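Local coordinates for protein time interval measuring enzyme TIME (Bombyx mori, PDB 2E47) that probably converts superoxide into hydrogen peroxide and dioxygen as a copper- and zinc-binding superoxide dismutase, and is a time-interval-measuring clock protein, at residues His72-His75 against Val81-His84; Gly65-Pro70 against Val122-Ala127; Asp106-Ser109 against Gly115-Gly118; Ser133-Pro136 against Gly142-Gly145. One frame throughout, in Å; residues are numbered along the deposited sequence.

Contact 1: His72-His75 against Val81-His84; sequences HKDH and VNRH. With ZN (zinc ion), chain F.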
# COMPACT_ATOMS: atom_id res chain seq x y z
N HIS A 72 22.45 -0.00 -4.43
CA HIS A 72 22.98 0.12 -5.81
C HIS A 72 23.78 -1.07 -6.25
O HIS A 72 24.87 -0.88 -6.76
CB HIS A 72 23.85 1.39 -5.98
CG HIS A 72 23.25 2.60 -5.34
ND1 HIS A 72 22.41 3.45 -6.02
CD2 HIS A 72 23.32 3.05 -4.07
CE1 HIS A 72 21.99 4.39 -5.19
NE2 HIS A 72 22.53 4.17 -4.00
N LYS A 73 23.25 -2.27 -6.06
CA LYS A 73 23.90 -3.44 -6.55
C LYS A 73 23.30 -3.82 -7.90
O LYS A 73 22.48 -3.04 -8.48
CB LYS A 73 23.83 -4.59 -5.55
CG LYS A 73 24.41 -4.24 -4.12
CD LYS A 73 24.75 -5.53 -3.33
CE LYS A 73 25.32 -5.24 -1.93
NZ LYS A 73 26.05 -3.92 -1.96
N ASP A 74 23.74 -4.96 -8.43
CA ASP A 74 23.19 -5.51 -9.64
C ASP A 74 22.09 -6.51 -9.25
O ASP A 74 21.98 -6.92 -8.06
CB ASP A 74 24.27 -6.24 -10.43
CG ASP A 74 25.44 -5.30 -10.90
OD1 ASP A 74 25.21 -4.27 -11.53
OD2 ASP A 74 26.59 -5.67 -10.67
N HIS A 75 21.33 -6.92 -10.25
CA HIS A 75 20.29 -7.90 -10.04
C HIS A 75 20.95 -9.20 -9.76
O HIS A 75 21.87 -9.57 -10.45
CB HIS A 75 19.38 -8.03 -11.29
CG HIS A 75 18.28 -9.00 -11.10
ND1 HIS A 75 17.17 -8.72 -10.33
CD2 HIS A 75 18.12 -10.26 -11.57
CE1 HIS A 75 16.38 -9.79 -10.30
NE2 HIS A 75 16.93 -10.73 -11.04
N VAL A 81 25.15 -12.02 -2.48
CA VAL A 81 25.42 -10.70 -1.93
C VAL A 81 25.18 -9.60 -2.94
O VAL A 81 24.64 -8.56 -2.56
CB VAL A 81 26.91 -10.58 -1.45
CG1 VAL A 81 27.28 -9.10 -1.20
CG2 VAL A 81 27.13 -11.49 -0.21
N ASN A 82 25.57 -9.81 -4.20
CA ASN A 82 25.35 -8.80 -5.23
C ASN A 82 23.95 -9.06 -5.80
O ASN A 82 23.79 -9.77 -6.80
CB ASN A 82 26.44 -8.84 -6.34
CG ASN A 82 26.28 -7.70 -7.43
OD1 ASN A 82 26.87 -7.74 -8.57
ND2 ASN A 82 25.51 -6.70 -7.09
N ARG A 83 22.94 -8.45 -5.20
CA ARG A 83 21.53 -8.61 -5.56
C ARG A 83 20.94 -7.29 -5.13
O ARG A 83 21.51 -6.55 -4.29
CB ARG A 83 20.84 -9.76 -4.73
CG ARG A 83 20.99 -9.68 -3.18
CD ARG A 83 20.04 -10.63 -2.34
NE ARG A 83 18.68 -10.07 -2.25
CZ ARG A 83 17.68 -10.60 -1.50
NH1 ARG A 83 16.51 -9.99 -1.41
NH2 ARG A 83 17.86 -11.71 -0.82
N HIS A 84 19.79 -6.97 -5.69
CA HIS A 84 18.95 -5.88 -5.16
C HIS A 84 18.29 -6.34 -3.86
O HIS A 84 18.09 -7.49 -3.71
CB HIS A 84 17.87 -5.54 -6.18
CG HIS A 84 18.41 -5.13 -7.52
ND1 HIS A 84 17.83 -5.52 -8.72
CD2 HIS A 84 19.48 -4.35 -7.86
CE1 HIS A 84 18.50 -4.97 -9.73
NE2 HIS A 84 19.51 -4.28 -9.23
ZN ZN F . 16.53 -7.06 -9.27
O HOH W 1 20.56 -2.88 -11.24
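H75 and R83 bring their CA atoms to 4.7 Å where two irregular pieces of one long loop pass each other, with no clear backbone hydrogen bond between them; N82, the centre of an inverse gamma turn, bends the chain just before R83. The stronger link is the zinc ion. H75 ND1 and H84 ND1 each bind it at 2.1 Å, their rings oblique with planes 57° apart, and H84 ND1 lies near the plane of the H75 ring at its edge. With CG opposite its backbone N (chi1 -179°), H75 puts ND1 on the zinc beside H84 ND1, while CB packs on H84 CE1 at 3.5 Å. One face of the H84 ring lies under the other backbone, with H75 N 3.2 Å above its plane. H84 NE2 gives its hydrogen to an in-plane water 2.7 Å away, which leaves ND1 to the zinc; H75 NE2 is held by D128. K73 offers its methylenes, CD resting 3.1 Å from V81 O, as its amine leads away. R83 suits a place needing several donors: NE reaches H84 O in a nearly straight bond (3.0 Å, 176°), NH1 bonds to V85 O, and NH2 forms a salt bridge with D105. H67 and D87 complete the four-ligand zinc site of the Cu,Zn superoxide dismutases, with H75 and H84 supplied by its zinc-binding loop.

Contact 2: Gly65-Pro70 against Val122-Ala127; sequences GSHFNP and VLHEKA. With CU (copper (II) ion), chain E; ZN (zinc ion), chain F.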
# COMPACT_ATOMS: atom_id res chain seq x y z
N GLY A 65 8.02 1.32 -10.68
CA GLY A 65 9.43 1.60 -10.87
C GLY A 65 10.23 0.31 -11.05
O GLY A 65 9.69 -0.73 -11.49
N SER A 66 11.52 0.36 -10.69
CA SER A 66 12.39 -0.80 -10.88
C SER A 66 12.61 -1.51 -9.54
O SER A 66 11.97 -1.20 -8.54
CB SER A 66 13.73 -0.37 -11.52
OG SER A 66 14.36 0.68 -10.81
N HIS A 67 13.50 -2.47 -9.51
CA HIS A 67 13.64 -3.28 -8.34
C HIS A 67 14.13 -2.39 -7.21
O HIS A 67 15.02 -1.54 -7.42
CB HIS A 67 14.56 -4.51 -8.61
CG HIS A 67 13.98 -5.51 -9.57
ND1 HIS A 67 14.69 -6.59 -10.04
CD2 HIS A 67 12.73 -5.58 -10.13
CE1 HIS A 67 13.88 -7.27 -10.86
NE2 HIS A 67 12.66 -6.72 -10.88
N PHE A 68 13.61 -2.57 -5.99
CA PHE A 68 14.08 -1.81 -4.86
C PHE A 68 15.59 -2.08 -4.63
O PHE A 68 15.99 -3.21 -4.38
CB PHE A 68 13.26 -2.16 -3.64
CG PHE A 68 13.64 -1.41 -2.38
CD1 PHE A 68 13.93 -0.04 -2.41
CD2 PHE A 68 13.70 -2.08 -1.16
CE1 PHE A 68 14.25 0.63 -1.25
CE2 PHE A 68 14.00 -1.43 0.02
CZ PHE A 68 14.29 -0.06 -0.02
N ASN A 69 16.42 -1.03 -4.68
CA ASN A 69 17.89 -1.20 -4.76
C ASN A 69 18.64 -0.05 -4.01
O ASN A 69 19.35 0.73 -4.65
CB ASN A 69 18.31 -1.28 -6.24
CG ASN A 69 19.83 -1.58 -6.50
OD1 ASN A 69 20.32 -1.26 -7.57
ND2 ASN A 69 20.50 -2.30 -5.62
N PRO A 70 18.45 0.07 -2.66
CA PRO A 70 19.07 1.15 -1.90
C PRO A 70 20.59 0.99 -1.83
O PRO A 70 21.30 1.96 -1.59
CB PRO A 70 18.49 0.95 -0.51
CG PRO A 70 18.23 -0.51 -0.41
CD PRO A 70 17.70 -0.84 -1.78
N VAL A 122 5.72 -7.23 -7.09
CA VAL A 122 5.34 -7.36 -8.49
C VAL A 122 5.61 -8.79 -8.95
O VAL A 122 6.74 -9.32 -8.75
CB VAL A 122 6.10 -6.46 -9.44
CG1 VAL A 122 5.61 -6.71 -10.91
CG2 VAL A 122 5.88 -5.00 -9.05
N LEU A 123 4.58 -9.41 -9.52
CA LEU A 123 4.71 -10.76 -10.10
C LEU A 123 4.85 -10.59 -11.57
O LEU A 123 3.99 -9.91 -12.20
CB LEU A 123 3.42 -11.54 -9.87
CG LEU A 123 3.25 -12.96 -10.39
CD1 LEU A 123 4.23 -13.90 -9.77
CD2 LEU A 123 1.83 -13.41 -10.03
N HIS A 124 5.79 -11.32 -12.15
CA HIS A 124 6.15 -11.13 -13.54
C HIS A 124 5.69 -12.26 -14.40
O HIS A 124 5.37 -13.36 -13.90
CB HIS A 124 7.69 -11.03 -13.61
CG HIS A 124 8.21 -9.78 -13.00
ND1 HIS A 124 8.23 -8.59 -13.69
CD2 HIS A 124 8.71 -9.53 -11.77
CE1 HIS A 124 8.76 -7.67 -12.91
NE2 HIS A 124 9.08 -8.21 -11.75
N GLU A 125 5.71 -12.02 -15.71
CA GLU A 125 5.20 -12.95 -16.67
C GLU A 125 6.12 -14.14 -16.93
O GLU A 125 5.68 -15.18 -17.38
CB GLU A 125 4.82 -12.22 -17.99
CG GLU A 125 5.85 -12.25 -19.12
CD GLU A 125 5.65 -11.06 -20.14
OE1 GLU A 125 4.48 -10.59 -20.30
OE2 GLU A 125 6.65 -10.60 -20.77
N LYS A 126 7.41 -14.00 -16.63
CA LYS A 126 8.34 -15.14 -16.73
C LYS A 126 9.34 -15.21 -15.63
O LYS A 126 9.42 -14.32 -14.77
CB LYS A 126 9.06 -15.21 -18.06
CG LYS A 126 9.75 -13.98 -18.54
CD LYS A 126 9.74 -14.08 -20.06
CE LYS A 126 10.89 -13.23 -20.70
NZ LYS A 126 11.53 -13.93 -21.88
N ALA A 127 10.12 -16.27 -15.71
CA ALA A 127 11.10 -16.57 -14.68
C ALA A 127 12.20 -15.51 -14.58
O ALA A 127 12.60 -14.92 -15.56
CB ALA A 127 11.73 -17.95 -14.93
CU CU E . 10.65 -7.00 -11.10
ZN ZN F . 16.53 -7.06 -9.27
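H67 and H124 meet through copper in the two-metal site of a Cu,Zn superoxide dismutase, where a loop histidine bridges copper and zinc and H124 comes from strand 120-124 of the Greek-key beta barrel. Metal coordination carries the contact. H67 NE2 binds copper at 2.0 Å and H124 NE2 at 2.1 Å, from roughly opposite sides; H50 and H52 complete the four histidines. The other nitrogen of H67, ND1, binds zinc at 2.0 Å. Histidine suits the place because its imidazole has a nitrogen on each side, one for each metal, and H67 is the bridging histidine characteristic of this family. Its CG stands beside the backbone N, opposite the carbonyl carbon (chi1 -67°), which sends the ring out between the two metals. Direct packing is slight: H67 NE2 and H124 NE2 are 4.0 Å apart, with the H124 nitrogen near the H67 ring plane at its edge.

Hydrogen bonding belongs to the surroundings: G65 O accepts from H52 ND1, another copper ligand, and from R147 NH2. Apolar contacts flank each side: F68 has P70 CD over its ring centre, and V122 sets CG1 3.8 Å above the H124 ring plane, offset toward the rim.

Contact 3: Asp106-Ser109 against Gly115-Gly118; sequences DQIS and GIIG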
# COMPACT_ATOMS: atom_id res chain seq x y z
N ASP A 106 16.94 -12.40 3.98
CA ASP A 106 17.81 -11.62 4.90
C ASP A 106 18.20 -10.25 4.38
O ASP A 106 19.04 -9.61 4.99
CB ASP A 106 19.09 -12.41 5.26
CG ASP A 106 19.84 -12.91 4.01
OD1 ASP A 106 19.32 -12.69 2.88
OD2 ASP A 106 20.94 -13.50 4.15
N GLN A 107 17.60 -9.77 3.28
CA GLN A 107 17.89 -8.40 2.84
C GLN A 107 16.75 -7.39 3.15
O GLN A 107 17.00 -6.27 3.60
CB GLN A 107 18.17 -8.41 1.32
CG GLN A 107 19.49 -7.84 0.88
CD GLN A 107 20.58 -8.52 1.61
OE1 GLN A 107 20.69 -9.73 1.55
NE2 GLN A 107 21.34 -7.76 2.38
N ILE A 108 15.50 -7.77 2.86
CA ILE A 108 14.37 -6.92 3.15
C ILE A 108 14.16 -6.73 4.67
O ILE A 108 14.50 -7.60 5.47
CB ILE A 108 13.05 -7.46 2.49
CG1 ILE A 108 12.71 -8.87 2.96
CG2 ILE A 108 13.14 -7.43 0.90
CD1 ILE A 108 11.28 -9.42 2.48
N SER A 109 13.51 -5.65 5.03
CA SER A 109 13.16 -5.39 6.39
C SER A 109 11.80 -4.64 6.38
O SER A 109 11.33 -4.11 5.35
CB SER A 109 14.23 -4.49 7.03
OG SER A 109 14.01 -4.33 8.43
N GLY A 115 13.64 -1.04 4.42
CA GLY A 115 12.25 -1.19 4.80
C GLY A 115 11.43 -1.24 3.52
O GLY A 115 11.63 -0.41 2.65
N ILE A 116 10.55 -2.22 3.39
CA ILE A 116 9.67 -2.36 2.18
C ILE A 116 8.22 -1.90 2.38
O ILE A 116 7.43 -1.96 1.45
CB ILE A 116 9.64 -3.79 1.66
CG1 ILE A 116 9.05 -4.73 2.72
CG2 ILE A 116 11.07 -4.29 1.45
CD1 ILE A 116 9.33 -6.20 2.39
N ILE A 117 7.87 -1.39 3.55
CA ILE A 117 6.49 -0.93 3.71
C ILE A 117 6.23 0.29 2.84
O ILE A 117 7.04 1.24 2.82
CB ILE A 117 6.06 -0.71 5.21
CG1 ILE A 117 5.93 -2.06 5.89
CG2 ILE A 117 4.74 0.09 5.29
CD1 ILE A 117 6.02 -1.95 7.37
N GLY A 118 5.11 0.25 2.10
CA GLY A 118 4.79 1.30 1.14
C GLY A 118 5.42 1.05 -0.20
O GLY A 118 5.20 1.85 -1.12
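S109 and G115 form a single beta bridge, their CA atoms 4.6 Å apart, inside the Greek-key loop that carries the chain from strand 98-105 to strand 120-124. G115 opens the second segment. Its CA comes within 3.1 Å of S109 O in a CA-H...O contact. The same oxygen accepts the hydrogen of I116 N at 2.8 Å, the donor approaching nearly along the C=O axis (163°), and two hydrogens therefore converge on one carbonyl.

I116 also carries the apolar half of the contact. With CG1 between backbone N and carbonyl carbon (chi1 62°), both branches face I108: CD1 lies 3.8 Å from I108 CD1, and CG2 lies 3.8 Å from I108 CG2. A branched aliphatic chain fits here, since I116 reaches F25 and I153 of the barrel strands and I108 also covers F25. Cutting the side chain back to an alanine here would probably leave both branches of I108 without their neighbours and open a gap against F25. I117 turns elsewhere, packing on I155 and on G118 of the second subunit. G118 shares backbone hydrogen bonds with that subunit, and at its phi of 87° a CB would press against the carbonyl O of I117.

Contact 4: Ser133-Pro136 against Gly142-Gly145; sequences SDHP and GNAG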
# COMPACT_ATOMS: atom_id res chain seq x y z
N SER A 133 22.28 -14.73 -17.17
CA SER A 133 22.27 -14.92 -18.60
C SER A 133 22.93 -13.75 -19.36
O SER A 133 23.41 -12.77 -18.79
CB SER A 133 20.83 -15.11 -19.09
OG SER A 133 20.33 -13.83 -19.44
N ASP A 134 22.81 -13.88 -20.67
CA ASP A 134 23.43 -13.08 -21.68
C ASP A 134 22.46 -12.03 -22.30
O ASP A 134 22.88 -11.16 -23.09
CB ASP A 134 23.83 -14.11 -22.76
CG ASP A 134 22.92 -15.38 -22.70
OD1 ASP A 134 22.14 -15.63 -23.67
OD2 ASP A 134 22.98 -16.12 -21.67
N HIS A 135 21.16 -12.16 -21.97
CA HIS A 135 20.09 -11.24 -22.42
C HIS A 135 20.40 -9.80 -21.89
O HIS A 135 20.94 -9.67 -20.81
CB HIS A 135 18.74 -11.78 -21.92
CG HIS A 135 17.57 -10.92 -22.26
ND1 HIS A 135 17.32 -9.72 -21.62
CD2 HIS A 135 16.59 -11.06 -23.19
CE1 HIS A 135 16.24 -9.16 -22.15
NE2 HIS A 135 15.79 -9.95 -23.11
N PRO A 136 20.15 -8.73 -22.68
CA PRO A 136 20.55 -7.36 -22.22
C PRO A 136 19.99 -6.84 -20.87
O PRO A 136 20.66 -6.03 -20.19
CB PRO A 136 20.09 -6.44 -23.35
CG PRO A 136 19.87 -7.32 -24.52
CD PRO A 136 19.57 -8.70 -24.04
N GLY A 142 16.67 -9.35 -14.43
CA GLY A 142 16.53 -10.81 -14.49
C GLY A 142 15.79 -11.34 -15.73
O GLY A 142 15.58 -12.56 -15.82
N ASN A 143 15.48 -10.44 -16.69
CA ASN A 143 14.74 -10.76 -17.91
C ASN A 143 13.39 -11.44 -17.53
O ASN A 143 13.04 -12.51 -18.10
CB ASN A 143 15.61 -11.70 -18.79
CG ASN A 143 15.03 -11.96 -20.18
OD1 ASN A 143 15.28 -13.02 -20.77
ND2 ASN A 143 14.28 -11.02 -20.70
N ALA A 144 12.69 -10.88 -16.53
CA ALA A 144 11.45 -11.58 -16.06
C ALA A 144 10.22 -11.11 -16.82
O ALA A 144 9.11 -11.67 -16.69
CB ALA A 144 11.28 -11.51 -14.48
N GLY A 145 10.43 -10.11 -17.66
CA GLY A 145 9.42 -9.71 -18.63
C GLY A 145 8.40 -8.77 -18.02
O GLY A 145 8.70 -8.10 -17.05
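H135 and N143 face each other across the two ends of the short helix 138-141, their CA atoms 7.0 Å apart. The first segment approaches this meeting through S133, whose small hydroxyl folds back: OG accepts from H135 N at 3.1 Å, an ST turn, and OG is also hydrogen-bonded to D129. The turn spans D134 and leads to H135.

An extended first torsion (chi1 178°) carries the H135 imidazole over the amide of N143. Ring and amide planes are 20° apart, a stacked pair. N143 ND2 sits above the ring toward its rim, 3.0 Å from H135 NE2, but the angle is too poor for a hydrogen bond; N143 CB adds a CH-pi contact, 4.1 Å from the ring centroid. The ring's ND1 accepts from D137 N, capping the turn that leads into the helix, while G142 with positive phi ends it. With an alanine in place of H135, D137 N would probably lose its cap and the N143 amide the flat face it rests on. P136 follows, its CD lying 3.4 Å above the H135 ring plane on the face opposite N143.

In the fold
Contact 2 is the buried one, its centre about 7 Å from the chain centre, and is held almost wholly by copper; contact 4 is a surface stack, its centre about 17 Å from the chain centre, near the ends of a short helix. Contacts 1 and 3 are partly buried: contact 1 trades on zinc and polar groups, contact 3 on isoleucines and a backbone bond beside the second subunit. Segments 72-75, 81-84 and 65-70 all belong to the loop between strands 45-52 and 87-93, and contacts 1 and 2 share zinc; contact 3 lies in the loop between 98-105 and 120-124. Contact 4 reaches both metal contacts: G142 N lies against the H75 ring, and A144 O probably bonds to K126 N.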